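Local coordinates for protein ribose-phosphate pyrophosphokinase (Thermus thermophilus, PDB 7PN0) that catalyses the transfer of a pyrophosphate group from ATP to ribose 5-phosphate, giving phosphoribosyl pyrophosphate, the activated sugar of nucleotide synthesis, at residues 52-57 / 82-87; 114-119 / 137-142; 148-153 / 177-182; 160-165 / 210-215; 214-219 / 229-234. All coordinates share one frame; numbering follows the deposited sequence.

Interaction 1 (52-57 / 82-87); sequences VFIVQS and ARVTAV
Parallel pairing of V52 with V84, F53 with T85, I54 with A86 and V55 with V87 brings the axes of strands 52-55 and 83-87 to within 4.7 Å, their directions differing by 22°. Five backbone hydrogen bonds sew them together, from V52 N to R83 O (2.8 Å) through to Q56 N to V87 O (2.9 Å). F53 and T85 lie side by side and point the same way, F53 CD2 being 3.5 Å from T85 CB. V87 CG2 arrives at the edge of the same ring, near its plane, 4.0 Å from F53 CD2. A water sits above one face of this ring, offset toward the rim; it donates to V52 O and accepts from T85 OG1 (2.7 Å). Since T85 N also donates to V52 O, that carbonyl is gripped twice. The pair belongs to a beta-alpha-beta unit of the N-terminal parallel sheet, connected by helix 62-78. On the face of V52 and V84, I54 CD1 meets V84 CG1 at 3.9 Å, and I54 touches L69 and V73 of that helix. On the other face F53 packs on I294 and I297. At the start of its strand R83 forms salt bridges through NE with D51 and through NH2 with E49 of a second subunit.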
# COMPACT_ATOMS: atom_id res chain seq x y z
N VAL A 52 -11.53 -19.01 7.15
CA VAL A 52 -11.63 -18.82 8.61
C VAL A 52 -12.48 -17.60 8.91
O VAL A 52 -12.34 -16.54 8.26
CB VAL A 52 -10.29 -18.89 9.37
CG1 VAL A 52 -9.13 -19.49 8.66
CG2 VAL A 52 -10.03 -17.82 10.40
N PHE A 53 -13.38 -17.78 9.85
CA PHE A 53 -14.39 -16.81 10.30
C PHE A 53 -14.18 -16.61 11.79
O PHE A 53 -14.23 -17.58 12.62
CB PHE A 53 -15.81 -17.33 10.00
CG PHE A 53 -16.11 -17.41 8.53
CD1 PHE A 53 -15.65 -18.47 7.76
CD2 PHE A 53 -16.74 -16.36 7.88
CE1 PHE A 53 -15.86 -18.51 6.39
CE2 PHE A 53 -16.96 -16.41 6.51
CZ PHE A 53 -16.53 -17.49 5.78
N ILE A 54 -13.97 -15.37 12.19
CA ILE A 54 -13.64 -15.12 13.62
C ILE A 54 -14.74 -14.24 14.14
O ILE A 54 -14.91 -13.15 13.59
CB ILE A 54 -12.26 -14.48 13.80
CG1 ILE A 54 -11.15 -15.37 13.29
CG2 ILE A 54 -12.03 -14.02 15.23
CD1 ILE A 54 -9.98 -14.55 12.82
N VAL A 55 -15.44 -14.70 15.17
CA VAL A 55 -16.59 -13.95 15.76
C VAL A 55 -16.12 -13.07 16.93
O VAL A 55 -15.61 -13.56 17.96
CB VAL A 55 -17.70 -14.92 16.20
CG1 VAL A 55 -18.93 -14.21 16.67
CG2 VAL A 55 -18.07 -15.88 15.07
N GLN A 56 -16.45 -11.79 16.86
CA GLN A 56 -16.20 -10.86 18.00
C GLN A 56 -17.15 -9.68 17.91
O GLN A 56 -17.19 -9.04 16.85
CB GLN A 56 -14.76 -10.36 17.99
CG GLN A 56 -14.41 -9.59 19.25
CD GLN A 56 -13.92 -10.51 20.33
OE1 GLN A 56 -14.62 -11.42 20.79
NE2 GLN A 56 -12.68 -10.31 20.72
N SER A 57 -17.91 -9.41 18.98
CA SER A 57 -18.75 -8.20 19.11
C SER A 57 -18.01 -7.18 19.96
O SER A 57 -17.20 -7.57 20.84
CB SER A 57 -20.13 -8.50 19.64
OG SER A 57 -20.90 -9.09 18.62
N ALA A 82 -6.36 -19.40 4.19
CA ALA A 82 -6.60 -19.00 2.78
C ALA A 82 -7.32 -17.66 2.79
O ALA A 82 -7.07 -16.82 1.92
CB ALA A 82 -7.41 -20.02 2.05
N ARG A 83 -8.29 -17.53 3.70
CA ARG A 83 -9.16 -16.34 3.74
C ARG A 83 -9.52 -16.13 5.19
O ARG A 83 -9.76 -17.15 5.92
CB ARG A 83 -10.41 -16.48 2.87
CG ARG A 83 -11.15 -15.15 2.76
CD ARG A 83 -12.20 -15.18 1.67
NE ARG A 83 -13.21 -16.24 1.87
CZ ARG A 83 -14.23 -16.43 1.05
NH1 ARG A 83 -15.08 -17.41 1.26
NH2 ARG A 83 -14.43 -15.60 0.03
N VAL A 84 -9.57 -14.87 5.60
CA VAL A 84 -9.99 -14.49 6.98
C VAL A 84 -11.13 -13.48 6.92
O VAL A 84 -10.97 -12.41 6.34
CB VAL A 84 -8.80 -13.97 7.79
CG1 VAL A 84 -9.25 -13.51 9.16
CG2 VAL A 84 -7.71 -15.00 7.92
N THR A 85 -12.27 -13.84 7.52
CA THR A 85 -13.43 -12.94 7.66
C THR A 85 -13.57 -12.54 9.13
O THR A 85 -13.65 -13.46 10.01
CB THR A 85 -14.71 -13.62 7.16
OG1 THR A 85 -14.54 -13.99 5.79
CG2 THR A 85 -15.92 -12.75 7.40
N ALA A 86 -13.68 -11.24 9.38
CA ALA A 86 -14.06 -10.68 10.68
C ALA A 86 -15.58 -10.75 10.74
O ALA A 86 -16.24 -9.99 10.06
CB ALA A 86 -13.58 -9.28 10.91
N VAL A 87 -16.10 -11.63 11.58
CA VAL A 87 -17.55 -11.67 11.90
C VAL A 87 -17.76 -10.80 13.13
O VAL A 87 -17.35 -11.17 14.22
CB VAL A 87 -18.07 -13.10 12.07
CG1 VAL A 87 -19.55 -13.06 12.33
CG2 VAL A 87 -17.73 -13.95 10.85
O HOH W 1 -12.93 -16.18 5.58

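Interaction 2 (114-119 / 137-142); sequences LLQTAG and FKIPVD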
# COMPACT_ATOMS: atom_id res chain seq x y z
N LEU A 114 -7.54 -0.53 10.59
CA LEU A 114 -6.78 -1.44 11.48
C LEU A 114 -7.13 -2.91 11.13
O LEU A 114 -6.24 -3.72 11.14
CB LEU A 114 -7.12 -1.15 12.93
CG LEU A 114 -6.79 0.25 13.46
CD1 LEU A 114 -7.11 0.38 14.91
CD2 LEU A 114 -5.34 0.60 13.22
N LEU A 115 -8.41 -3.23 10.93
CA LEU A 115 -8.82 -4.63 10.58
C LEU A 115 -8.15 -5.01 9.27
O LEU A 115 -7.61 -6.12 9.18
CB LEU A 115 -10.34 -4.71 10.47
CG LEU A 115 -11.07 -4.73 11.80
CD1 LEU A 115 -12.52 -4.36 11.63
CD2 LEU A 115 -10.90 -6.11 12.46
N GLN A 116 -8.09 -4.10 8.30
CA GLN A 116 -7.46 -4.42 7.00
C GLN A 116 -5.97 -4.64 7.21
O GLN A 116 -5.42 -5.60 6.66
CB GLN A 116 -7.79 -3.31 5.99
CG GLN A 116 -9.23 -3.34 5.62
CD GLN A 116 -9.71 -2.08 4.93
OE1 GLN A 116 -8.97 -1.12 4.66
NE2 GLN A 116 -10.94 -2.14 4.52
N THR A 117 -5.32 -3.80 8.02
CA THR A 117 -3.88 -3.95 8.30
C THR A 117 -3.60 -5.28 8.98
O THR A 117 -2.57 -5.92 8.64
CB THR A 117 -3.36 -2.74 9.09
OG1 THR A 117 -3.40 -1.63 8.20
CG2 THR A 117 -1.98 -2.97 9.59
N ALA A 118 -4.44 -5.67 9.91
CA ALA A 118 -4.29 -6.94 10.67
C ALA A 118 -4.39 -8.15 9.72
O ALA A 118 -3.84 -9.20 10.05
CB ALA A 118 -5.28 -6.99 11.77
N GLY A 119 -5.07 -7.98 8.59
CA GLY A 119 -5.16 -8.98 7.52
C GLY A 119 -6.57 -9.49 7.24
O GLY A 119 -6.68 -10.51 6.52
N PHE A 137 -14.90 0.66 4.66
CA PHE A 137 -14.15 -0.58 4.37
C PHE A 137 -13.77 -0.61 2.90
O PHE A 137 -14.58 -0.31 2.04
CB PHE A 137 -14.93 -1.83 4.76
CG PHE A 137 -15.12 -2.00 6.24
CD1 PHE A 137 -16.21 -1.43 6.87
CD2 PHE A 137 -14.19 -2.68 7.00
CE1 PHE A 137 -16.37 -1.54 8.24
CE2 PHE A 137 -14.36 -2.79 8.37
CZ PHE A 137 -15.44 -2.22 8.99
N LYS A 138 -12.53 -0.99 2.61
CA LYS A 138 -12.09 -1.30 1.25
C LYS A 138 -12.40 -2.77 0.96
O LYS A 138 -12.75 -3.10 -0.17
CB LYS A 138 -10.60 -0.97 1.07
CG LYS A 138 -10.12 -1.25 -0.36
CD LYS A 138 -10.79 -0.40 -1.44
CE LYS A 138 -10.01 -0.34 -2.75
NZ LYS A 138 -10.83 0.19 -3.87
N ILE A 139 -12.25 -3.63 1.95
CA ILE A 139 -12.56 -5.08 1.85
C ILE A 139 -14.07 -5.25 1.78
O ILE A 139 -14.80 -4.41 2.29
CB ILE A 139 -11.99 -5.86 3.03
CG1 ILE A 139 -12.42 -5.27 4.39
CG2 ILE A 139 -10.48 -5.96 2.89
CD1 ILE A 139 -12.07 -6.18 5.58
N PRO A 140 -14.55 -6.32 1.12
CA PRO A 140 -15.98 -6.58 1.05
C PRO A 140 -16.61 -6.67 2.44
O PRO A 140 -16.00 -7.26 3.38
CB PRO A 140 -16.11 -7.90 0.30
CG PRO A 140 -14.78 -8.12 -0.37
CD PRO A 140 -13.77 -7.30 0.37
N VAL A 141 -17.85 -6.18 2.54
CA VAL A 141 -18.65 -6.23 3.78
C VAL A 141 -20.01 -6.85 3.41
O VAL A 141 -20.59 -6.44 2.47
CB VAL A 141 -18.82 -4.86 4.45
CG1 VAL A 141 -19.78 -4.94 5.62
CG2 VAL A 141 -17.47 -4.23 4.86
N ASP A 142 -20.38 -7.90 4.09
CA ASP A 142 -21.77 -8.41 4.01
C ASP A 142 -22.50 -7.86 5.23
O ASP A 142 -22.12 -8.17 6.35
CB ASP A 142 -21.82 -9.93 3.87
CG ASP A 142 -21.32 -10.41 2.52
OD1 ASP A 142 -21.79 -9.88 1.47
OD2 ASP A 142 -20.41 -11.22 2.51
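The contact of L115 and Q116 with F137, K138 and I139 is largely side-chain packing, with a glutamine reaching to the loop backbone: the last turns of helix 107-118 lie against the loop that leads into strand 141-144, an outermost strand of the N-terminal parallel sheet within this chain. L115 touches through one methyl alone: CD1 comes to the edge of the F137 ring, near its plane, 4.1 Å from CE2. Q116 and I139 slide past each other in opposite directions. I139 CG1 stands between its backbone N and carbonyl carbon (chi1 54°), where it lies 3.9 Å from Q116 CG; I139 CD1 is 4.0 Å from the same CG. The extended glutamine chain then carries its amide to the backbone of K138. Just beyond, the helix ends in a Schellman motif, with G119 at positive phi and G119 N bonded to L115 O at 3.2 Å and weakly to Q116 O. V123 of the neighbouring strand backs both F137 and I139, while K138 NZ turns outward to T117 O of a second subunit. The carbon contacts of L115 with the ring and of Q116 CG with I139 imply that apolar packing helps fix how the helix end lies on the loop.

Interaction 3 (148-153 / 177-182); sequences PVIANY and SALARR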
# COMPACT_ATOMS: atom_id res chain seq x y z
N PRO A 148 -36.29 -8.81 9.13
CA PRO A 148 -37.20 -9.95 9.16
C PRO A 148 -37.35 -10.54 10.58
O PRO A 148 -38.47 -10.90 10.95
CB PRO A 148 -36.58 -10.95 8.17
CG PRO A 148 -35.73 -10.06 7.27
CD PRO A 148 -35.18 -9.02 8.20
N VAL A 149 -36.27 -10.58 11.37
CA VAL A 149 -36.34 -11.26 12.69
C VAL A 149 -37.15 -10.37 13.64
O VAL A 149 -37.94 -10.92 14.47
CB VAL A 149 -34.94 -11.59 13.25
CG1 VAL A 149 -35.00 -11.98 14.72
CG2 VAL A 149 -34.27 -12.74 12.47
N ILE A 150 -36.99 -9.05 13.54
CA ILE A 150 -37.69 -8.08 14.45
C ILE A 150 -39.18 -8.05 14.10
O ILE A 150 -40.04 -8.06 15.03
CB ILE A 150 -37.04 -6.68 14.38
CG1 ILE A 150 -35.66 -6.70 15.03
CG2 ILE A 150 -37.94 -5.59 14.97
CD1 ILE A 150 -34.95 -5.39 15.03
N ALA A 151 -39.51 -8.00 12.82
CA ALA A 151 -40.92 -8.02 12.36
C ALA A 151 -41.59 -9.37 12.78
O ALA A 151 -42.72 -9.36 13.29
CB ALA A 151 -40.97 -7.76 10.88
N ASN A 152 -40.90 -10.49 12.65
CA ASN A 152 -41.42 -11.82 13.09
C ASN A 152 -41.77 -11.77 14.59
O ASN A 152 -42.88 -12.24 15.00
CB ASN A 152 -40.44 -12.95 12.79
CG ASN A 152 -41.02 -14.31 13.13
OD1 ASN A 152 -41.88 -14.79 12.41
ND2 ASN A 152 -40.56 -14.91 14.22
N TYR A 153 -40.86 -11.24 15.40
CA TYR A 153 -41.04 -11.11 16.86
C TYR A 153 -42.38 -10.42 17.11
O TYR A 153 -43.25 -10.96 17.82
CB TYR A 153 -39.92 -10.31 17.52
CG TYR A 153 -40.31 -9.75 18.86
CD1 TYR A 153 -40.49 -10.58 19.96
CD2 TYR A 153 -40.54 -8.40 19.04
CE1 TYR A 153 -40.85 -10.08 21.19
CE2 TYR A 153 -40.94 -7.88 20.26
CZ TYR A 153 -41.11 -8.72 21.35
OH TYR A 153 -41.45 -8.19 22.56
N SER A 177 -40.50 2.82 9.38
CA SER A 177 -41.33 2.67 8.16
C SER A 177 -41.22 1.26 7.56
O SER A 177 -42.23 0.73 7.04
CB SER A 177 -40.92 3.69 7.15
OG SER A 177 -41.78 3.58 6.04
N ALA A 178 -40.01 0.70 7.53
CA ALA A 178 -39.74 -0.66 7.03
C ALA A 178 -40.53 -1.66 7.86
O ALA A 178 -41.12 -2.56 7.27
CB ALA A 178 -38.26 -0.99 7.09
N LEU A 179 -40.48 -1.53 9.19
CA LEU A 179 -41.22 -2.41 10.13
C LEU A 179 -42.72 -2.27 9.88
O LEU A 179 -43.43 -3.29 9.78
CB LEU A 179 -40.89 -2.01 11.57
CG LEU A 179 -41.70 -2.79 12.61
CD1 LEU A 179 -41.36 -4.27 12.56
CD2 LEU A 179 -41.44 -2.25 13.99
N ALA A 180 -43.20 -1.04 9.74
CA ALA A 180 -44.63 -0.75 9.51
C ALA A 180 -45.08 -1.46 8.24
O ALA A 180 -46.19 -2.05 8.23
CB ALA A 180 -44.86 0.75 9.44
N ARG A 181 -44.31 -1.35 7.17
CA ARG A 181 -44.70 -1.94 5.87
C ARG A 181 -44.73 -3.47 6.02
O ARG A 181 -45.64 -4.08 5.45
CB ARG A 181 -43.80 -1.44 4.73
CG ARG A 181 -44.06 0.03 4.35
CD ARG A 181 -43.29 0.56 3.13
NE ARG A 181 -41.92 0.07 3.09
CZ ARG A 181 -40.84 0.69 3.58
NH1 ARG A 181 -39.67 0.08 3.51
NH2 ARG A 181 -40.91 1.88 4.15
N ARG A 182 -43.78 -4.06 6.76
CA ARG A 182 -43.67 -5.53 6.95
C ARG A 182 -44.87 -6.07 7.75
O ARG A 182 -45.31 -7.20 7.42
CB ARG A 182 -42.37 -5.90 7.66
CG ARG A 182 -41.17 -5.96 6.74
CD ARG A 182 -39.89 -6.19 7.52
NE ARG A 182 -38.76 -6.17 6.63
CZ ARG A 182 -38.38 -7.16 5.82
NH1 ARG A 182 -39.03 -8.32 5.76
NH2 ARG A 182 -37.35 -6.96 5.03
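The guanidinium of R182 lies over P148, and its NE forms a salt bridge with E147, while NH2 makes a hydrogen bond with T308 O. The setting is the alpha/beta fold of the C-terminal half, where helices 147-157 and 173-183 pack on the same face of the mixed sheet, both I150 and L179 touching V217 there. The axes of the short segments approach to 9.9 Å and their N-to-C directions differ by 54°. R182 runs extended from CG to NE past A151, its CD 3.9 Å from A151 CB, before its guanidinium meets the proline. One face of that group receives the pyrrolidine ring, with P148 CG 4.0 Å from R182 NH1. An alanine in place of R182 would probably leave E147 without its charge partner and T308 O without this donor, and open a gap beside P148 where the guanidinium had lain. Farther in, L179 has CG anti to the backbone N (chi1 175°), and the turn at chi2 (64°) places its CD1, which ends 3.8 Å from A151 CA and 3.9 Å from A151 CB.

Interaction 4 (160-165 / 210-215); sequences LENAVV and EGKTAL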
# COMPACT_ATOMS: atom_id res chain seq x y z
N LEU A 160 -51.89 -7.20 16.26
CA LEU A 160 -51.64 -6.42 15.03
C LEU A 160 -52.90 -5.61 14.65
O LEU A 160 -52.71 -4.55 14.00
CB LEU A 160 -51.20 -7.36 13.91
CG LEU A 160 -49.80 -7.95 14.09
CD1 LEU A 160 -49.45 -8.84 12.91
CD2 LEU A 160 -48.73 -6.87 14.27
N GLU A 161 -54.10 -6.06 15.03
CA GLU A 161 -55.39 -5.39 14.66
C GLU A 161 -55.42 -3.97 15.25
O GLU A 161 -56.18 -3.16 14.74
CB GLU A 161 -56.66 -6.08 15.18
CG GLU A 161 -56.61 -7.61 15.27
CD GLU A 161 -56.07 -8.34 14.05
OE1 GLU A 161 -55.53 -9.47 14.22
OE2 GLU A 161 -56.17 -7.78 12.93
N ASN A 162 -54.64 -3.71 16.30
CA ASN A 162 -54.73 -2.46 17.11
C ASN A 162 -53.33 -1.89 17.37
O ASN A 162 -53.14 -1.20 18.40
CB ASN A 162 -55.48 -2.75 18.41
CG ASN A 162 -55.71 -1.53 19.27
OD1 ASN A 162 -55.65 -1.61 20.50
ND2 ASN A 162 -55.95 -0.39 18.64
N ALA A 163 -52.39 -2.12 16.44
CA ALA A 163 -50.96 -1.75 16.61
C ALA A 163 -50.62 -0.56 15.71
O ALA A 163 -51.25 -0.40 14.63
CB ALA A 163 -50.09 -2.94 16.31
N VAL A 164 -49.62 0.22 16.12
CA VAL A 164 -49.04 1.30 15.29
C VAL A 164 -47.52 1.33 15.54
O VAL A 164 -47.10 1.16 16.68
CB VAL A 164 -49.70 2.64 15.65
CG1 VAL A 164 -49.54 2.96 17.12
CG2 VAL A 164 -49.20 3.79 14.78
N VAL A 165 -46.74 1.54 14.50
CA VAL A 165 -45.28 1.73 14.65
C VAL A 165 -45.02 3.24 14.86
O VAL A 165 -45.52 4.07 14.08
CB VAL A 165 -44.53 1.14 13.43
CG1 VAL A 165 -43.02 1.34 13.55
CG2 VAL A 165 -44.85 -0.33 13.25
N GLU A 210 -53.69 6.76 20.40
CA GLU A 210 -54.56 6.66 21.61
C GLU A 210 -55.23 5.29 21.61
O GLU A 210 -55.86 4.95 20.61
CB GLU A 210 -55.59 7.79 21.68
CG GLU A 210 -56.29 7.82 23.02
CD GLU A 210 -57.45 8.80 23.10
OE1 GLU A 210 -58.21 8.72 24.08
OE2 GLU A 210 -57.59 9.62 22.18
N GLY A 211 -55.06 4.53 22.71
CA GLY A 211 -55.62 3.18 22.93
C GLY A 211 -54.99 2.12 22.03
O GLY A 211 -55.55 0.98 21.93
N LYS A 212 -53.87 2.44 21.39
CA LYS A 212 -53.23 1.50 20.43
C LYS A 212 -52.03 0.85 21.12
O LYS A 212 -51.50 1.41 22.10
CB LYS A 212 -52.86 2.19 19.11
CG LYS A 212 -53.98 2.99 18.46
CD LYS A 212 -54.58 2.35 17.24
CE LYS A 212 -53.87 2.72 15.95
NZ LYS A 212 -54.75 2.54 14.76
N THR A 213 -51.65 -0.31 20.61
CA THR A 213 -50.38 -0.99 20.98
C THR A 213 -49.29 -0.35 20.12
O THR A 213 -49.30 -0.57 18.92
CB THR A 213 -50.48 -2.50 20.76
OG1 THR A 213 -51.48 -2.91 21.69
CG2 THR A 213 -49.18 -3.23 21.05
N ALA A 214 -48.48 0.51 20.72
CA ALA A 214 -47.40 1.20 20.01
C ALA A 214 -46.16 0.29 19.97
O ALA A 214 -45.76 -0.27 21.03
CB ALA A 214 -47.11 2.50 20.69
N LEU A 215 -45.54 0.18 18.79
CA LEU A 215 -44.29 -0.57 18.57
C LEU A 215 -43.17 0.45 18.31
O LEU A 215 -43.35 1.30 17.43
CB LEU A 215 -44.49 -1.50 17.38
CG LEU A 215 -45.73 -2.38 17.40
CD1 LEU A 215 -45.68 -3.36 16.26
CD2 LEU A 215 -45.86 -3.10 18.74
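N162 and K212 meet just where two parallel strands begin, the asparagine side chain reaching across to the backbone of G211 and K212. N162 CG lies 3.7 Å from G211 O, and the amide crosses the aliphatic part of the lysine. From the other side of that chain comes V164, which meets K212 at about a right angle; V164 CG1 stands between its backbone N and carbonyl carbon (chi1 58°), which puts it 3.9 Å from K212 CB. The lysine itself bends at chi2 (-107°), and this turns its CD back toward N162. An alanine in place of N162 would probably uncover one flank of the K212 chain and leave it freer to turn. Behind these side chains, backbone hydrogen bonds fix the register: T213 N to N162 O (2.8 Å), V164 N to T213 O (2.9 Å) and L215 N to V164 O (2.8 Å). A163 pairs with T213, V164 with A214 and V165 with L215. G211, with phi 69°, makes the turn that delivers K212 to the strand. Further out, T213 OG1 is hydrogen-bonded to E241 of the next strand, V164 packs on P186 and A188, and V165 lies under A176, L179 and A180 of helix 173-183. Strands 163-167 and 213-218 are neighbours in the sheet, first and fourth in chain order among its strands; a 3-2-1-4-5-6 core with strand 3, here 200-206, reversed is characteristic of the phosphoribosyltransferase-like fold, in this chain extended by strand 281-284.

Interaction 5 (214-219 / 229-234); sequences ALIVDD and EAVEAL
I216 holds CG1 between its backbone N and carbonyl carbon (chi1 69°) and CD1 anti to CA (chi2 -177°), which sends one branch of the side chain straight out toward helix 229-234. There I216 CD1 lands between two residues of a single turn, 4.0 Å from A230 CB and 4.1 Å from V231 CG2; the isoleucine and V231 meet at about a right angle. The second branch works on L234: the two side chains slide past each other in opposite directions, and I216 CG2 comes to 3.8 Å from L234 CD1. A214, two residues earlier on the same face of the strand, takes the fork of the leucine on its methyl, with A214 CB 3.9 Å from L234 CD1 and 4.0 Å from L234 CD2. This is the beta-alpha half of a crossover in the phosphoribosyltransferase-like fold, the helix running back along the strand with their directions 162° apart and the axes 10.2 Å from each other. The acidic pair D218 and D219 follows along the chain, and the loop from there to helix 225-236 matches the family's phosphoribosyl-binding motif, so it probably receives the ribose phosphate. D219 OD2 is hydrogen-bonded to H129, a residue of the ADP pocket. V242 of strand 241-246 meets both V231 and L234 beside the contact, while L215 and V217 face helix 173-183 instead.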
# COMPACT_ATOMS: atom_id res chain seq x y z
N ALA A 214 -48.48 0.51 20.72
CA ALA A 214 -47.40 1.20 20.01
C ALA A 214 -46.16 0.29 19.97
O ALA A 214 -45.76 -0.27 21.03
CB ALA A 214 -47.11 2.50 20.69
N LEU A 215 -45.54 0.18 18.79
CA LEU A 215 -44.29 -0.57 18.57
C LEU A 215 -43.17 0.45 18.31
O LEU A 215 -43.35 1.30 17.43
CB LEU A 215 -44.49 -1.50 17.38
CG LEU A 215 -45.73 -2.38 17.40
CD1 LEU A 215 -45.68 -3.36 16.26
CD2 LEU A 215 -45.86 -3.10 18.74
N ILE A 216 -42.05 0.36 19.02
CA ILE A 216 -40.85 1.19 18.67
C ILE A 216 -39.67 0.28 18.33
O ILE A 216 -39.53 -0.83 18.92
CB ILE A 216 -40.52 2.23 19.75
CG1 ILE A 216 -40.01 1.60 21.04
CG2 ILE A 216 -41.75 3.12 19.97
CD1 ILE A 216 -39.74 2.57 22.16
N VAL A 217 -38.83 0.73 17.40
CA VAL A 217 -37.69 -0.12 16.95
C VAL A 217 -36.49 0.79 16.85
O VAL A 217 -36.66 1.97 16.41
CB VAL A 217 -38.03 -0.88 15.66
CG1 VAL A 217 -38.40 0.06 14.50
CG2 VAL A 217 -36.92 -1.84 15.27
N ASP A 218 -35.33 0.29 17.26
CA ASP A 218 -34.07 1.05 17.09
C ASP A 218 -32.97 0.12 16.59
O ASP A 218 -33.16 -1.11 16.62
CB ASP A 218 -33.69 1.76 18.39
CG ASP A 218 -32.93 3.06 18.14
OD1 ASP A 218 -32.85 3.50 16.97
OD2 ASP A 218 -32.44 3.64 19.13
N ASP A 219 -31.84 0.68 16.16
CA ASP A 219 -30.68 -0.18 15.82
C ASP A 219 -30.14 -0.79 17.12
O ASP A 219 -29.71 -1.98 17.13
CB ASP A 219 -29.61 0.61 15.04
CG ASP A 219 -29.03 1.81 15.77
OD1 ASP A 219 -29.83 2.58 16.34
OD2 ASP A 219 -27.77 1.98 15.78
N GLU A 229 -37.74 7.65 27.05
CA GLU A 229 -38.36 8.93 26.65
C GLU A 229 -39.54 8.64 25.74
O GLU A 229 -40.60 9.26 25.89
CB GLU A 229 -37.40 9.82 25.86
CG GLU A 229 -36.39 10.60 26.68
CD GLU A 229 -35.69 11.70 25.89
OE1 GLU A 229 -36.23 12.12 24.85
OE2 GLU A 229 -34.60 12.12 26.30
N ALA A 230 -39.34 7.77 24.74
CA ALA A 230 -40.38 7.47 23.74
C ALA A 230 -41.58 6.82 24.47
O ALA A 230 -42.73 7.20 24.18
CB ALA A 230 -39.82 6.58 22.67
N VAL A 231 -41.30 5.86 25.34
CA VAL A 231 -42.39 5.11 26.06
C VAL A 231 -43.16 6.12 26.92
O VAL A 231 -44.41 6.05 26.90
CB VAL A 231 -41.84 3.95 26.90
CG1 VAL A 231 -42.94 3.32 27.75
CG2 VAL A 231 -41.19 2.90 26.01
N GLU A 232 -42.46 6.98 27.67
CA GLU A 232 -43.12 7.98 28.56
C GLU A 232 -43.98 8.90 27.70
O GLU A 232 -45.16 9.11 28.05
CB GLU A 232 -42.09 8.79 29.36
CG GLU A 232 -41.51 8.07 30.56
CD GLU A 232 -40.75 9.01 31.49
OE1 GLU A 232 -40.76 10.24 31.24
OE2 GLU A 232 -40.16 8.52 32.45
N ALA A 233 -43.43 9.44 26.60
CA ALA A 233 -44.16 10.31 25.65
C ALA A 233 -45.42 9.61 25.16
O ALA A 233 -46.47 10.27 25.06
CB ALA A 233 -43.30 10.70 24.48
N LEU A 234 -45.32 8.32 24.82
CA LEU A 234 -46.40 7.53 24.18
C LEU A 234 -47.50 7.27 25.21
O LEU A 234 -48.69 7.35 24.84
CB LEU A 234 -45.83 6.23 23.62
CG LEU A 234 -45.30 6.33 22.19
CD1 LEU A 234 -44.41 5.12 21.84
CD2 LEU A 234 -46.46 6.44 21.19

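How the interactions relate
From the N terminus, interaction 1 closes the loop that holds helix 62-78, pairing the two strands on either side of it. Interaction 2 follows in series and closes a shorter loop containing strand 122-126; it touches interaction 1 where V84 CB lies 4.3 Å from G119 O, and both reach the N-terminal sheet. The chain then passes to the C-terminal half. Interactions 3 and 4 cross, since strand 163-167 falls between the helices of interaction 3 while its partner, strand 213-218, comes after both. Interaction 4 ends where interaction 5 begins: they share A214 and L215. Through helix 173-183 and strand 213-218, interactions 3, 4 and 5 tie the second sheet to helices on both its faces.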